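Local coordinates for protein toll-like receptor 13 (Mus musculus, PDB 4Z0C) that recognises bacterial 23S rRNA as an innate immune receptor and signals through MYD88 and TRAF6 to activate NF-kappa-B, at residues S583-G588 against E611-E616. Residues are numbered along the deposited sequence; the frame is centred on the assembly and turned at random.
Sequences SGTKDG and ENNNLE. With nucleotides of chain C.
Asn613 turns its side-chain oxygen onto the 583-588 loop and is gripped there by two donors of one residue. Its OD1 lies 2.6 Å from Thr585 OG1 and 2.9 Å from Thr585 N. Both donors sit above the plane of the amide, so neither uses a lone pair directly. Thr585 can offer both because its OG1 stands between the backbone N and the carbonyl carbon (chi1 78°). The ND2 of Asn613 is bonded to Ile582 O, which fixes the rotation of the amide. Backbone bonds follow on both flanks. Gly584 N meets Glu611 O at 2.8 Å, in the carbonyl plane. Further along, Gly588 N reaches Asn613 O at 2.7 Å, also in plane. Between them, the bond from Lys586 N to Asn612 O is weak. Ser583 OG accepts from Glu611 N at 3.0 Å.

The two loops follow strands 579-581 and 607-609 of LRR 23 and LRR 24, neighbouring coils of the ectodomain solenoid. Asn613 belongs to the asparagine position of the leucine-rich repeat, whose amide ties one coil to the backbone of the coil before it. In LRR 23, Leu592 packs against Asn613, Leu615 and Thr585.

At the strand end of the contact lies bound RNA. Glu611 is extended beyond CG and brings OE1 to the base edge of G8 of chain C, accepting from N1 and N2, each at 2.8 Å. This paired grip is consistent with reading guanine and would favour a charged carboxylate. Its other oxygen, OE2, is held by Ser633 OG. Asn612 packs beside the same nucleotide. Farther out, Asp587 points away and forms a salt bridge with Arg590, while its N bonds Ser591 OG. The second subunit packs here too, with its Asn612 against Asp587 and its Asn614 against Asn614.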
loop_
_atom_site.group_PDB
_atom_site.type_symbol
_atom_site.label_atom_id
_atom_site.label_comp_id
_atom_site.label_asym_id
_atom_site.label_seq_id
_atom_site.Cartn_x
_atom_site.Cartn_y
_atom_site.Cartn_z
ATOM N N SER A 583 -13.788 -0.371 12.417
ATOM C CA SER A 583 -13.133 0.772 13.028
ATOM C C SER A 583 -12.194 1.438 12.048
ATOM O O SER A 583 -11.747 0.812 11.100
ATOM C CB SER A 583 -12.352 0.326 14.266
ATOM O OG SER A 583 -13.205 -0.393 15.142
ATOM N N GLY A 584 -11.910 2.715 12.280
ATOM C CA GLY A 584 -10.841 3.396 11.579
ATOM C C GLY A 584 -11.168 3.975 10.207
ATOM O O GLY A 584 -10.253 4.204 9.438
ATOM N N THR A 585 -12.442 4.208 9.885
ATOM C CA THR A 585 -12.769 4.931 8.656
ATOM C C THR A 585 -12.496 6.425 8.827
ATOM O O THR A 585 -12.239 7.123 7.857
ATOM C CB THR A 585 -14.215 4.684 8.175
ATOM O OG1 THR A 585 -15.150 5.465 8.950
ATOM C CG2 THR A 585 -14.553 3.197 8.249
ATOM N N LYS A 586 -12.610 6.909 10.060
ATOM C CA LYS A 586 -12.068 8.209 10.458
ATOM C C LYS A 586 -12.819 9.484 10.066
ATOM O O LYS A 586 -12.432 10.555 10.517
ATOM C CB LYS A 586 -10.594 8.348 10.056
ATOM C CG LYS A 586 -9.633 7.422 10.786
ATOM C CD LYS A 586 -8.208 7.965 10.706
ATOM C CE LYS A 586 -7.146 6.910 11.052
ATOM N NZ LYS A 586 -6.815 6.004 9.899
ATOM N N ASP A 587 -13.866 9.421 9.250
ATOM C CA ASP A 587 -14.755 10.596 9.214
ATOM C C ASP A 587 -16.197 10.275 8.870
ATOM O O ASP A 587 -16.665 10.500 7.748
ATOM C CB ASP A 587 -14.210 11.791 8.399
ATOM C CG ASP A 587 -13.954 11.455 6.972
ATOM O OD1 ASP A 587 -13.936 10.251 6.661
ATOM O OD2 ASP A 587 -13.733 12.391 6.172
ATOM N N GLY A 588 -16.876 9.785 9.905
ATOM C CA GLY A 588 -18.254 9.336 9.893
ATOM C C GLY A 588 -19.096 9.300 8.638
ATOM O O GLY A 588 -19.040 8.336 7.867
ATOM N N GLU A 611 -14.789 1.857 16.357
ATOM C CA GLU A 611 -13.869 2.868 16.904
ATOM C C GLU A 611 -13.227 3.764 15.853
ATOM O O GLU A 611 -13.114 3.388 14.693
ATOM C CB GLU A 611 -12.741 2.185 17.717
ATOM C CG GLU A 611 -13.184 0.940 18.501
ATOM C CD GLU A 611 -12.059 0.241 19.294
ATOM O OE1 GLU A 611 -10.857 0.572 19.130
ATOM O OE2 GLU A 611 -12.388 -0.695 20.051
ATOM N N ASN A 612 -12.778 4.937 16.277
ATOM C CA ASN A 612 -12.024 5.829 15.406
ATOM C C ASN A 612 -12.749 6.087 14.090
ATOM O O ASN A 612 -12.156 6.043 13.014
ATOM C CB ASN A 612 -10.632 5.276 15.136
ATOM C CG ASN A 612 -9.547 6.312 15.362
ATOM O OD1 ASN A 612 -9.397 7.261 14.592
ATOM N ND2 ASN A 612 -8.780 6.133 16.435
ATOM N N ASN A 613 -14.051 6.325 14.180
ATOM C CA ASN A 613 -14.832 6.612 12.994
ATOM C C ASN A 613 -15.329 8.037 13.030
ATOM O O ASN A 613 -16.072 8.446 12.142
ATOM C CB ASN A 613 -16.006 5.664 12.887
ATOM C CG ASN A 613 -15.616 4.344 12.309
ATOM O OD1 ASN A 613 -14.951 4.292 11.288
ATOM N ND2 ASN A 613 -16.004 3.262 12.970
ATOM N N ASN A 614 -14.921 8.789 14.054
ATOM C CA ASN A 614 -15.399 10.160 14.223
ATOM C C ASN A 614 -16.915 10.331 14.132
ATOM O O ASN A 614 -17.399 11.334 13.617
ATOM C CB ASN A 614 -14.693 11.094 13.236
ATOM C CG ASN A 614 -13.430 11.713 13.807
ATOM O OD1 ASN A 614 -13.190 12.906 13.631
ATOM N ND2 ASN A 614 -12.635 10.921 14.518
ATOM N N LEU A 615 -17.654 9.341 14.624
ATOM C CA LEU A 615 -19.118 9.399 14.689
ATOM C C LEU A 615 -19.586 10.599 15.513
ATOM O O LEU A 615 -19.035 10.875 16.578
ATOM C CB LEU A 615 -19.656 8.123 15.335
ATOM C CG LEU A 615 -20.145 6.921 14.514
ATOM C CD1 LEU A 615 -19.619 6.907 13.093
ATOM C CD2 LEU A 615 -19.818 5.601 15.252
ATOM N N GLU A 616 -20.623 11.290 15.040
ATOM C CA GLU A 616 -21.126 12.474 15.736
ATOM C C GLU A 616 -22.406 12.180 16.547
ATOM O O GLU A 616 -22.689 12.840 17.550
ATOM C CB GLU A 616 -21.339 13.618 14.734
ATOM C CG GLU A 616 -20.690 14.921 15.173
ATOM C CD GLU A 616 -19.355 15.161 14.481
ATOM O OE1 GLU A 616 -19.022 14.366 13.583
ATOM O OE2 GLU A 616 -18.627 16.115 14.849
ATOM P P G C 8 -5.290 3.035 22.376
ATOM O OP1 G C 8 -4.746 3.814 23.522
ATOM O OP2 G C 8 -6.686 2.527 22.343
ATOM O "O5'" G C 8 -5.090 4.004 21.128
ATOM C "C5'" G C 8 -3.776 4.415 20.769
ATOM C "C4'" G C 8 -3.759 5.252 19.517
ATOM O "O4'" G C 8 -4.097 4.431 18.364
ATOM C "C3'" G C 8 -4.731 6.432 19.515
ATOM O "O3'" G C 8 -4.058 7.621 19.134
ATOM C "C2'" G C 8 -5.755 6.063 18.447
ATOM O "O2'" G C 8 -6.277 7.160 17.732
ATOM C "C1'" G C 8 -4.962 5.153 17.529
ATOM N N9 G C 8 -5.829 4.257 16.765
ATOM C C8 G C 8 -5.880 4.197 15.395
ATOM N N7 G C 8 -6.801 3.374 14.975
ATOM C C5 G C 8 -7.417 2.891 16.127
ATOM C C6 G C 8 -8.488 1.966 16.290
ATOM O O6 G C 8 -9.134 1.362 15.424
ATOM N N1 G C 8 -8.795 1.752 17.628
ATOM C C2 G C 8 -8.157 2.361 18.674
ATOM N N2 G C 8 -8.605 2.035 19.900
ATOM N N3 G C 8 -7.159 3.227 18.532
ATOM C C4 G C 8 -6.840 3.449 17.244
ATOM P P A C 7 -5.765 -1.753 24.349
ATOM O OP1 A C 7 -5.022 -0.721 25.111
ATOM O OP2 A C 7 -7.244 -1.755 24.323
ATOM O "O5'" A C 7 -5.256 -1.694 22.841
ATOM C "C5'" A C 7 -3.910 -1.366 22.532
ATOM C "C4'" A C 7 -3.831 -0.498 21.304
ATOM O "O4'" A C 7 -4.194 -1.258 20.117
ATOM C "C3'" A C 7 -4.776 0.693 21.277
ATOM O "O3'" A C 7 -4.319 1.784 22.065
ATOM C "C2'" A C 7 -4.880 0.998 19.780
ATOM O "O2'" A C 7 -3.735 1.703 19.330
ATOM C "C1'" A C 7 -4.839 -0.409 19.178
ATOM N N9 A C 7 -6.195 -0.929 18.921
ATOM C C8 A C 7 -7.087 -1.357 19.877
ATOM N N7 A C 7 -8.217 -1.780 19.383
ATOM C C5 A C 7 -8.074 -1.603 18.011
ATOM C C6 A C 7 -8.953 -1.853 16.932
ATOM N N6 A C 7 -10.174 -2.360 17.120
ATOM N N1 A C 7 -8.522 -1.571 15.665
ATOM C C2 A C 7 -7.285 -1.067 15.512
ATOM N N3 A C 7 -6.378 -0.784 16.453
ATOM C C4 A C 7 -6.831 -1.079 17.701
#